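Local coordinates for protein type-2 restriction enzyme NlaIV (Neisseria lactamica, PDB 6QM2) that cleaves double-stranded DNA as a type II restriction endonuclease, recognising 5'-GGNNCC-3' and cutting after its third base to leave blunt ends, at residues I5-A9 with Q10-D14; D44-G47 with N48-E52; Q163-G167 with V168-I172; S232-W236 with H237-H241. All blocks are in the same frame, centred on the assembly; numbering follows the deposited sequence.

Overall arrangement
All four contacts are local, each within one continuous run of chain. Contacts 1 and 4 form the starts of helices 9-18 and 236-239, and both carry a hydrophobic staple around the N-cap; the first adds a glutamine-to-backbone bond, the second a salt bridge and a tryptophan packed on an alanine. Contact 2 lies along helix 44-60, is mostly apolar and also meets the second subunit. Contact 3, the hairpin 163-172, is a surface contact built on backbone bonds and polar side chains. Contacts 1 and 2 are partly buried beside strand 124-132, whereas contact 4 is again at the surface. Centres of contacts 2 and 4 lie about 37 Å apart.

Contact 1 (I5-A9 with Q10-D14); sequences IKLTA and QQIFD
Gln11 turns its CG away from its own carbonyl carbon (chi1 -74°) and then runs extended, which carries its amide back along the helix start to the backbone of Thr8. There OE1 takes the N-H of Thr8, with Thr8 N to Gln11 OE1 3.0 Å and an N-H...O angle of 154°; the donor lies in the carbonyl plane, on a lone pair. Thr8 CG2 packs against the same chain, 3.6 Å from Gln11 CG, the two side chains crossing at about a right angle. Thr8 is the N-cap of helix 9-18 and Gln11 its third residue, so this is one half of a capping box; the threonine hydroxyl turns instead to Glu87. A hydrophobic staple accompanies it: Leu7, just before the cap, sets CB 4.1 Å from Ile12 CG1, while Leu7 CG rests 3.8 Å from Gln11 CB. Behind them the helix winds up through Ile12 N to Thr8 O (3.0 Å) and Phe13 N to Ala9 O (2.9 Å). On another side of the turn, Gln10 NE2 donates to Asp14 OD2 at 3.2 Å, meeting the carboxylate from above its plane. Ile12 reaches Trp57 and Leu58 of helix 44-60, and Phe13 lies on Leu126 and Leu143.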
loop_
_atom_site.group_PDB
_atom_site.type_symbol
_atom_site.label_atom_id
_atom_site.label_comp_id
_atom_site.label_asym_id
_atom_site.label_seq_id
_atom_site.Cartn_x
_atom_site.Cartn_y
_atom_site.Cartn_z
ATOM N N ILE A 5 0.895 34.140 7.595
ATOM C CA ILE A 5 0.064 34.287 8.799
ATOM C C ILE A 5 0.256 33.090 9.757
ATOM O O ILE A 5 0.611 31.994 9.317
ATOM C CB ILE A 5 -1.436 34.519 8.425
ATOM C CG1 ILE A 5 -2.241 35.002 9.646
ATOM C CG2 ILE A 5 -2.078 33.280 7.792
ATOM C CD1 ILE A 5 -3.571 35.652 9.309
ATOM N N LYS A 6 0.053 33.323 11.059
ATOM C CA LYS A 6 0.023 32.261 12.084
ATOM C C LYS A 6 -1.427 31.931 12.423
ATOM O O LYS A 6 -2.180 32.820 12.821
ATOM C CB LYS A 6 0.727 32.700 13.376
ATOM C CG LYS A 6 2.210 32.385 13.455
ATOM C CD LYS A 6 2.707 32.568 14.884
ATOM C CE LYS A 6 4.209 32.361 14.998
ATOM N NZ LYS A 6 4.658 32.239 16.414
ATOM N N LEU A 7 -1.808 30.661 12.282
ATOM C CA LEU A 7 -3.157 30.201 12.632
ATOM C C LEU A 7 -3.158 29.173 13.768
ATOM O O LEU A 7 -2.132 28.564 14.093
ATOM C CB LEU A 7 -3.879 29.643 11.393
ATOM C CG LEU A 7 -4.943 30.553 10.764
ATOM C CD1 LEU A 7 -4.361 31.911 10.401
ATOM C CD2 LEU A 7 -5.581 29.903 9.541
ATOM N N THR A 8 -4.335 29.018 14.369
ATOM C CA THR A 8 -4.600 27.983 15.365
ATOM C C THR A 8 -5.456 26.868 14.741
ATOM O O THR A 8 -6.032 27.042 13.662
ATOM C CB THR A 8 -5.262 28.563 16.644
ATOM O OG1 THR A 8 -5.271 27.565 17.669
ATOM C CG2 THR A 8 -6.696 29.039 16.412
ATOM N N ALA A 9 -5.522 25.728 15.425
ATOM C CA ALA A 9 -6.239 24.546 14.938
ATOM C C ALA A 9 -7.726 24.797 14.669
ATOM O O ALA A 9 -8.279 24.262 13.707
ATOM C CB ALA A 9 -6.076 23.397 15.922
ATOM N N GLN A 10 -8.362 25.603 15.518
ATOM C CA GLN A 10 -9.777 25.966 15.349
ATOM C C GLN A 10 -9.997 26.881 14.135
ATOM O O GLN A 10 -11.016 26.771 13.452
ATOM C CB GLN A 10 -10.314 26.627 16.629
ATOM C CG GLN A 10 -11.812 26.919 16.640
ATOM C CD GLN A 10 -12.672 25.671 16.701
ATOM O OE1 GLN A 10 -12.496 24.826 17.577
ATOM N NE2 GLN A 10 -13.624 25.561 15.783
ATOM N N GLN A 11 -9.048 27.781 13.877
ATOM C CA GLN A 11 -9.098 28.647 12.695
ATOM C C GLN A 11 -8.923 27.826 11.412
ATOM O O GLN A 11 -9.605 28.083 10.420
ATOM C CB GLN A 11 -8.036 29.755 12.770
ATOM C CG GLN A 11 -8.358 30.865 13.765
ATOM C CD GLN A 11 -7.205 31.843 13.968
ATOM O OE1 GLN A 11 -6.045 31.450 14.111
ATOM N NE2 GLN A 11 -7.527 33.131 13.990
ATOM N N ILE A 12 -8.020 26.841 11.448
ATOM C CA ILE A 12 -7.810 25.913 10.322
ATOM C C ILE A 12 -9.055 25.054 10.081
ATOM O O ILE A 12 -9.469 24.873 8.937
ATOM C CB ILE A 12 -6.567 25.010 10.542
ATOM C CG1 ILE A 12 -5.289 25.853 10.494
ATOM C CG2 ILE A 12 -6.484 23.910 9.487
ATOM C CD1 ILE A 12 -4.066 25.162 11.060
ATOM N N PHE A 13 -9.635 24.528 11.159
ATOM C CA PHE A 13 -10.886 23.768 11.089
ATOM C C PHE A 13 -11.984 24.598 10.427
ATOM O O PHE A 13 -12.574 24.169 9.436
ATOM C CB PHE A 13 -11.316 23.320 12.493
ATOM C CG PHE A 13 -12.618 22.556 12.529
ATOM C CD1 PHE A 13 -12.750 21.339 11.865
ATOM C CD2 PHE A 13 -13.711 23.041 13.250
ATOM C CE1 PHE A 13 -13.945 20.631 11.906
ATOM C CE2 PHE A 13 -14.907 22.336 13.296
ATOM C CZ PHE A 13 -15.024 21.129 12.623
ATOM N N ASP A 14 -12.224 25.795 10.962
ATOM C CA ASP A 14 -13.265 26.694 10.444
ATOM C C ASP A 14 -12.981 27.177 9.020
ATOM O O ASP A 14 -13.915 27.337 8.231
ATOM C CB ASP A 14 -13.464 27.907 11.366
ATOM C CG ASP A 14 -14.112 27.543 12.697
ATOM O OD1 ASP A 14 -15.078 26.746 12.712
ATOM O OD2 ASP A 14 -13.663 28.077 13.733
#

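Contact 2 (D44-G47 with N48-E52); sequences DVVG and NIIQE
Asn48 begins the second half of this helical run by laying its side chain back along the preceding turn, with ND2 3.8 Å from Asp44 O, a longer spacing than an ordinary hydrogen bond. Its CG points away from its own carbonyl carbon (chi1 -63°), which turns the amide toward the start of the helix. Ile49 follows, and its backbone N is shared between two carbonyls: it reaches Val46 O at 3.1 Å from above the carbonyl plane, and makes a weak bond to Val45 O at 3.3 Å. Its side chain covers the same turn, with Ile49 CG2 3.4 Å from Val46 O. Ile50 supplies the regular helical bond, Ile50 N to Val46 O at 3.1 Å, nearly in line with the C=O. Val46 O thus accepts two backbone N-H groups, a local mix of i to i+3 and i to i+4 bonding. One turn apart, Val46 and Ile50 lie side by side and point the same way, CG1 of the valine 4.0 Å from CD1 of the isoleucine. Gln51 comes next, its side chain about 7 Å from the bound sodium ion. In the fold, the Val46 and Ile50 ridge of helix 44-60 packs on Tyr130 and Phe128 of strand 124-132, Gln51 touches Val91 of strand 88-95, and Val45, Asn48 and Ile49 face Gln42 and Val40 of the second subunit.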
loop_
_atom_site.group_PDB
_atom_site.type_symbol
_atom_site.label_atom_id
_atom_site.label_comp_id
_atom_site.label_asym_id
_atom_site.label_seq_id
_atom_site.Cartn_x
_atom_site.Cartn_y
_atom_site.Cartn_z
ATOM N N ASP A 44 -6.845 2.331 0.203
ATOM C CA ASP A 44 -5.940 2.501 1.357
ATOM C C ASP A 44 -4.975 3.703 1.258
ATOM O O ASP A 44 -4.552 4.234 2.286
ATOM C CB ASP A 44 -5.147 1.207 1.624
ATOM C CG ASP A 44 -4.295 0.763 0.430
ATOM O OD1 ASP A 44 -4.608 1.135 -0.723
ATOM O OD2 ASP A 44 -3.316 0.021 0.649
ATOM N N VAL A 45 -4.637 4.121 0.036
ATOM C CA VAL A 45 -3.736 5.268 -0.200
ATOM C C VAL A 45 -4.350 6.618 0.219
ATOM O O VAL A 45 -3.611 7.544 0.562
ATOM C CB VAL A 45 -3.258 5.312 -1.684
ATOM C CG1 VAL A 45 -2.508 6.602 -2.028
ATOM C CG2 VAL A 45 -2.374 4.109 -1.985
ATOM N N VAL A 46 -5.682 6.726 0.215
ATOM C CA VAL A 46 -6.361 7.999 0.510
ATOM C C VAL A 46 -6.033 8.493 1.923
ATOM O O VAL A 46 -5.634 9.641 2.090
ATOM C CB VAL A 46 -7.900 7.912 0.322
ATOM C CG1 VAL A 46 -8.583 9.220 0.731
ATOM C CG2 VAL A 46 -8.245 7.569 -1.124
ATOM N N GLY A 47 -6.178 7.619 2.919
ATOM C CA GLY A 47 -5.904 7.962 4.323
ATOM C C GLY A 47 -4.503 8.489 4.610
ATOM O O GLY A 47 -4.340 9.422 5.400
ATOM N N ASN A 48 -3.498 7.897 3.962
ATOM C CA ASN A 48 -2.096 8.322 4.120
ATOM C C ASN A 48 -1.787 9.659 3.444
ATOM O O ASN A 48 -0.847 10.353 3.847
ATOM C CB ASN A 48 -1.137 7.261 3.558
ATOM C CG ASN A 48 -1.228 5.930 4.289
ATOM O OD1 ASN A 48 -1.470 5.876 5.498
ATOM N ND2 ASN A 48 -1.024 4.844 3.552
ATOM N N ILE A 49 -2.571 10.007 2.421
ATOM C CA ILE A 49 -2.320 11.178 1.587
ATOM C C ILE A 49 -3.102 12.433 2.002
ATOM O O ILE A 49 -2.721 13.532 1.605
ATOM C CB ILE A 49 -2.529 10.830 0.079
ATOM C CG1 ILE A 49 -1.463 11.509 -0.784
ATOM C CG2 ILE A 49 -3.929 11.168 -0.425
ATOM C CD1 ILE A 49 -0.091 10.867 -0.681
ATOM N N ILE A 50 -4.170 12.288 2.792
ATOM C CA ILE A 50 -4.918 13.459 3.288
ATOM C C ILE A 50 -3.999 14.313 4.164
ATOM O O ILE A 50 -4.014 15.539 4.069
ATOM C CB ILE A 50 -6.184 13.098 4.119
ATOM C CG1 ILE A 50 -7.176 12.213 3.342
ATOM C CG2 ILE A 50 -6.902 14.362 4.594
ATOM C CD1 ILE A 50 -7.811 12.839 2.116
ATOM N N GLN A 51 -3.205 13.659 5.010
ATOM C CA GLN A 51 -2.211 14.347 5.841
ATOM C C GLN A 51 -1.232 15.169 4.988
ATOM O O GLN A 51 -0.934 16.317 5.319
ATOM C CB GLN A 51 -1.455 13.335 6.718
ATOM C CG GLN A 51 -0.522 13.965 7.747
ATOM C CD GLN A 51 0.104 12.953 8.691
ATOM O OE1 GLN A 51 -0.556 12.016 9.155
ATOM N NE2 GLN A 51 1.386 13.144 8.992
ATOM N N GLU A 52 -0.761 14.582 3.888
ATOM C CA GLU A 52 0.161 15.260 2.967
ATOM C C GLU A 52 -0.527 16.447 2.289
ATOM O O GLU A 52 0.094 17.488 2.068
ATOM C CB GLU A 52 0.688 14.302 1.882
ATOM C CG GLU A 52 1.316 12.996 2.363
ATOM C CD GLU A 52 2.504 13.208 3.276
ATOM O OE1 GLU A 52 3.580 13.579 2.763
ATOM O OE2 GLU A 52 2.362 12.992 4.500
#

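Contact 3 (Q163-G167 with V168-I172); sequences QVKKG and VVHKI
Lys165 and Val168 face each other as an antiparallel hydrogen-bonded pair, with Lys165 N to Val168 O 3.0 Å and Val168 N to Lys165 O also 3.0 Å. The second of these bonds closes a type I' turn through Lys166 and Gly167, so strands 162-165 and 168-172 form a two-residue beta hairpin. Further from the turn, the backbone bonds His170 N to Gln163 O (2.9 Å) and Gln163 N to Lys171 O (2.9 Å) set the two residues His170 and Lys171 opposite the single Gln163, a beta bulge. Between these bonded places, Val164 and Val169 make the non-hydrogen-bonded pair; their CG2 atoms are 4.4 Å apart, and both side chains lie on Trp158. Side-chain packing gathers on the other face. Gln163, extended with CG opposite its backbone N (chi1 155°), brings OE1 3.2 Å from His170 CB, its amide plane 47° from the imidazole plane, while NE2 runs alongside Lys171, 3.8 Å from its CB. Lys165 sends CG away from its own carbonyl carbon (chi1 -58°), and its CD comes 3.7 Å from His170 CD2, the two side chains crossing at about a right angle. His170 also ties the hairpin by backbone bonding to Phe107, and Lys171 forms a weak, long ion pair with Asp103. The hairpin is therefore held chiefly by its peptide groups. Its polar side chains meet across the strands by van der Waals contact, and Lys165 NZ, not touching the ring, may disfavour a protonated His170 slightly.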
loop_
_atom_site.group_PDB
_atom_site.type_symbol
_atom_site.label_atom_id
_atom_site.label_comp_id
_atom_site.label_asym_id
_atom_site.label_seq_id
_atom_site.Cartn_x
_atom_site.Cartn_y
_atom_site.Cartn_z
ATOM N N GLN A 163 -5.742 -2.268 21.696
ATOM C CA GLN A 163 -5.515 -3.348 20.758
ATOM C C GLN A 163 -4.665 -4.328 21.560
ATOM O O GLN A 163 -3.496 -4.059 21.841
ATOM C CB GLN A 163 -4.811 -2.799 19.505
ATOM C CG GLN A 163 -3.966 -3.749 18.658
ATOM C CD GLN A 163 -3.026 -2.991 17.723
ATOM O OE1 GLN A 163 -1.834 -3.295 17.639
ATOM N NE2 GLN A 163 -3.558 -1.984 17.033
ATOM N N VAL A 164 -5.280 -5.432 21.978
ATOM C CA VAL A 164 -4.590 -6.475 22.731
ATOM C C VAL A 164 -4.580 -7.748 21.890
ATOM O O VAL A 164 -5.616 -8.148 21.354
ATOM C CB VAL A 164 -5.270 -6.739 24.092
ATOM C CG1 VAL A 164 -4.413 -7.662 24.955
ATOM C CG2 VAL A 164 -5.545 -5.423 24.816
ATOM N N LYS A 165 -3.403 -8.362 21.776
ATOM C CA LYS A 165 -3.201 -9.586 21.002
ATOM C C LYS A 165 -2.539 -10.603 21.922
ATOM O O LYS A 165 -1.438 -10.351 22.405
ATOM C CB LYS A 165 -2.299 -9.307 19.792
ATOM C CG LYS A 165 -2.822 -8.226 18.848
ATOM C CD LYS A 165 -1.782 -7.792 17.823
ATOM C CE LYS A 165 -1.581 -8.840 16.740
ATOM N NZ LYS A 165 -0.578 -8.407 15.727
ATOM N N LYS A 166 -3.217 -11.722 22.190
ATOM C CA LYS A 166 -2.673 -12.808 23.024
ATOM C C LYS A 166 -2.210 -12.307 24.403
ATOM O O LYS A 166 -1.135 -12.688 24.882
ATOM C CB LYS A 166 -1.507 -13.515 22.305
ATOM C CG LYS A 166 -1.807 -14.043 20.901
ATOM C CD LYS A 166 -2.095 -15.539 20.881
ATOM C CE LYS A 166 -1.960 -16.120 19.480
ATOM N NZ LYS A 166 -1.994 -17.609 19.505
ATOM N N GLY A 167 -3.013 -11.433 25.018
ATOM C CA GLY A 167 -2.703 -10.847 26.337
ATOM C C GLY A 167 -1.591 -9.798 26.404
ATOM O O GLY A 167 -1.152 -9.438 27.506
ATOM N N VAL A 168 -1.158 -9.308 25.236
ATOM C CA VAL A 168 -0.078 -8.323 25.089
ATOM C C VAL A 168 -0.656 -7.031 24.512
ATOM O O VAL A 168 -1.232 -7.037 23.420
ATOM C CB VAL A 168 1.026 -8.839 24.137
ATOM C CG1 VAL A 168 2.058 -7.753 23.834
ATOM C CG2 VAL A 168 1.693 -10.075 24.723
ATOM N N VAL A 169 -0.461 -5.926 25.231
ATOM C CA VAL A 169 -1.052 -4.637 24.874
ATOM C C VAL A 169 -0.209 -3.952 23.800
ATOM O O VAL A 169 1.024 -3.991 23.855
ATOM C CB VAL A 169 -1.174 -3.712 26.110
ATOM C CG1 VAL A 169 -1.827 -2.383 25.737
ATOM C CG2 VAL A 169 -1.966 -4.404 27.215
ATOM N N HIS A 170 -0.885 -3.334 22.831
ATOM C CA HIS A 170 -0.235 -2.549 21.779
ATOM C C HIS A 170 -0.775 -1.112 21.752
ATOM O O HIS A 170 -0.432 -0.322 22.630
ATOM C CB HIS A 170 -0.360 -3.252 20.423
ATOM C CG HIS A 170 0.515 -4.454 20.299
ATOM N ND1 HIS A 170 1.890 -4.372 20.319
ATOM C CD2 HIS A 170 0.215 -5.767 20.173
ATOM C CE1 HIS A 170 2.400 -5.584 20.205
ATOM N NE2 HIS A 170 1.405 -6.449 20.114
ATOM N N LYS A 171 -1.627 -0.777 20.784
ATOM C CA LYS A 171 -1.997 0.614 20.529
ATOM C C LYS A 171 -3.299 1.020 21.198
ATOM O O LYS A 171 -4.211 0.218 21.345
ATOM C CB LYS A 171 -2.091 0.860 19.025
ATOM C CG LYS A 171 -0.780 0.566 18.318
ATOM C CD LYS A 171 -0.637 1.322 17.012
ATOM C CE LYS A 171 0.813 1.348 16.573
ATOM N NZ LYS A 171 0.979 2.157 15.337
ATOM N N ILE A 172 -3.366 2.281 21.604
ATOM C CA ILE A 172 -4.608 2.873 22.072
ATOM C C ILE A 172 -5.479 3.023 20.832
ATOM O O ILE A 172 -5.005 3.457 19.782
ATOM C CB ILE A 172 -4.377 4.236 22.771
ATOM C CG1 ILE A 172 -3.571 4.038 24.064
ATOM C CG2 ILE A 172 -5.706 4.931 23.074
ATOM C CD1 ILE A 172 -2.921 5.301 24.586
#

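Contact 4 (S232-W236 with H237-H241); sequences SIPRW and HEIAH
Arg235 NH1 meets Glu238 OE1 at 2.7 Å in a salt bridge that spans the first turn of helix 236-239. The bridge runs from one nitrogen to one oxygen, the guanidinium and carboxylate planes standing 59° apart rather than lying flat against each other. The arginine chain bends at chi3 (-48°) and the glutamate at chi2, each curling toward its partner. The other terminal nitrogen, Arg235 NH2, lies 3.6 Å from His237 CB, where the two side chains run alongside each other with their planes nearly parallel. The negative charge of Glu238 near the helix start would probably also suit the helix dipole. The backbone bonding of the turn is weak: Glu238 N to Arg235 O, and both Ile239 N and Ala240 N to Trp236 O. Trp236 carries the apolar side. Ala240 CB sits over one face of the indole in a CH-pi contact, 4.0 Å from the centroid of its five-membered ring, and Ile239 CD1 approaches the six-membered ring at 3.7 Å from CE3, the side chains crossing at about a right angle. Further out, the indole packs on Ala159, Phe188 and Tyr243, and on Ser196 of helix 191-204, whose hydroxyl bonds Pro234 O. Pro234 CG in turn touches Ile239 CD1 at 4.0 Å. With Arg235 as N-cap, Pro234 before it and Ile239 as fourth helical residue, this apolar pair is a hydrophobic staple, a motif of helix N-termini.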
loop_
_atom_site.group_PDB
_atom_site.type_symbol
_atom_site.label_atom_id
_atom_site.label_comp_id
_atom_site.label_asym_id
_atom_site.label_seq_id
_atom_site.Cartn_x
_atom_site.Cartn_y
_atom_site.Cartn_z
ATOM N N SER A 232 -6.368 17.348 39.331
ATOM C CA SER A 232 -6.765 16.226 40.174
ATOM C C SER A 232 -7.291 15.086 39.296
ATOM O O SER A 232 -8.360 15.199 38.679
ATOM C CB SER A 232 -7.814 16.668 41.198
ATOM O OG SER A 232 -7.850 15.765 42.293
ATOM N N ILE A 233 -6.513 14.006 39.228
ATOM C CA ILE A 233 -6.878 12.807 38.480
ATOM C C ILE A 233 -7.670 11.895 39.416
ATOM O O ILE A 233 -7.120 11.413 40.404
ATOM C CB ILE A 233 -5.624 12.054 37.960
ATOM C CG1 ILE A 233 -4.743 12.978 37.100
ATOM C CG2 ILE A 233 -6.018 10.795 37.189
ATOM C CD1 ILE A 233 -5.455 13.646 35.935
ATOM N N PRO A 234 -8.961 11.652 39.119
ATOM C CA PRO A 234 -9.718 10.749 39.998
ATOM C C PRO A 234 -9.228 9.302 39.917
ATOM O O PRO A 234 -8.593 8.925 38.929
ATOM C CB PRO A 234 -11.151 10.865 39.473
ATOM C CG PRO A 234 -11.011 11.292 38.055
ATOM C CD PRO A 234 -9.779 12.143 37.993
ATOM N N ARG A 235 -9.498 8.517 40.960
ATOM C CA ARG A 235 -9.217 7.078 40.927
ATOM C C ARG A 235 -10.154 6.439 39.909
ATOM O O ARG A 235 -11.326 6.808 39.836
ATOM C CB ARG A 235 -9.412 6.430 42.298
ATOM C CG ARG A 235 -8.330 6.763 43.317
ATOM C CD ARG A 235 -8.342 5.803 44.509
ATOM N NE ARG A 235 -9.692 5.604 45.068
ATOM C CZ ARG A 235 -10.407 4.466 45.061
ATOM N NH1 ARG A 235 -11.623 4.464 45.609
ATOM N NH2 ARG A 235 -9.944 3.327 44.533
ATOM N N TRP A 236 -9.635 5.504 39.115
ATOM C CA TRP A 236 -10.428 4.862 38.057
ATOM C C TRP A 236 -11.608 4.079 38.628
ATOM O O TRP A 236 -12.701 4.105 38.061
ATOM C CB TRP A 236 -9.558 3.942 37.198
ATOM C CG TRP A 236 -10.327 3.197 36.139
ATOM C CD1 TRP A 236 -10.502 1.845 36.050
ATOM C CD2 TRP A 236 -11.035 3.767 35.033
ATOM N NE1 TRP A 236 -11.264 1.536 34.948
ATOM C CE2 TRP A 236 -11.607 2.697 34.307
ATOM C CE3 TRP A 236 -11.234 5.074 34.577
ATOM C CZ2 TRP A 236 -12.368 2.894 33.150
ATOM C CZ3 TRP A 236 -11.995 5.273 33.421
ATOM C CH2 TRP A 236 -12.552 4.185 32.724
ATOM N N HIS A 237 -11.382 3.402 39.752
ATOM C CA HIS A 237 -12.431 2.640 40.432
ATOM C C HIS A 237 -13.693 3.471 40.720
ATOM O O HIS A 237 -14.805 2.974 40.560
ATOM C CB HIS A 237 -11.890 2.032 41.733
ATOM C CG HIS A 237 -12.784 0.993 42.332
ATOM N ND1 HIS A 237 -12.779 -0.321 41.914
ATOM C CD2 HIS A 237 -13.711 1.072 43.318
ATOM C CE1 HIS A 237 -13.664 -1.006 42.616
ATOM N NE2 HIS A 237 -14.243 -0.185 43.475
ATOM N N GLU A 238 -13.514 4.729 41.124
ATOM C CA GLU A 238 -14.641 5.632 41.401
ATOM C C GLU A 238 -15.434 6.022 40.149
ATOM O O GLU A 238 -16.660 6.112 40.208
ATOM C CB GLU A 238 -14.168 6.909 42.120
ATOM C CG GLU A 238 -13.613 6.692 43.525
ATOM C CD GLU A 238 -14.616 6.061 44.483
ATOM O OE1 GLU A 238 -14.213 5.166 45.258
ATOM O OE2 GLU A 238 -15.807 6.446 44.459
ATOM N N ILE A 239 -14.742 6.250 39.033
ATOM C CA ILE A 239 -15.382 6.759 37.803
ATOM C C ILE A 239 -15.659 5.707 36.726
ATOM O O ILE A 239 -16.314 6.015 35.726
ATOM C CB ILE A 239 -14.577 7.921 37.163
ATOM C CG1 ILE A 239 -13.149 7.496 36.781
ATOM C CG2 ILE A 239 -14.542 9.114 38.105
ATOM C CD1 ILE A 239 -12.522 8.383 35.728
ATOM N N ALA A 240 -15.170 4.482 36.925
ATOM C CA ALA A 240 -15.308 3.406 35.929
ATOM C C ALA A 240 -16.749 3.175 35.484
ATOM O O ALA A 240 -16.993 2.970 34.296
ATOM C CB ALA A 240 -14.711 2.105 36.453
ATOM N N HIS A 241 -17.691 3.233 36.430
ATOM C CA HIS A 241 -19.118 3.004 36.144
ATOM C C HIS A 241 -19.692 3.866 35.004
ATOM O O HIS A 241 -20.563 3.407 34.264
ATOM C CB HIS A 241 -19.974 3.173 37.411
ATOM C CG HIS A 241 -20.050 4.580 37.922
ATOM N ND1 HIS A 241 -20.918 5.514 37.398
ATOM C CD2 HIS A 241 -19.382 5.206 38.918
ATOM C CE1 HIS A 241 -20.772 6.659 38.041
ATOM N NE2 HIS A 241 -19.847 6.498 38.970
#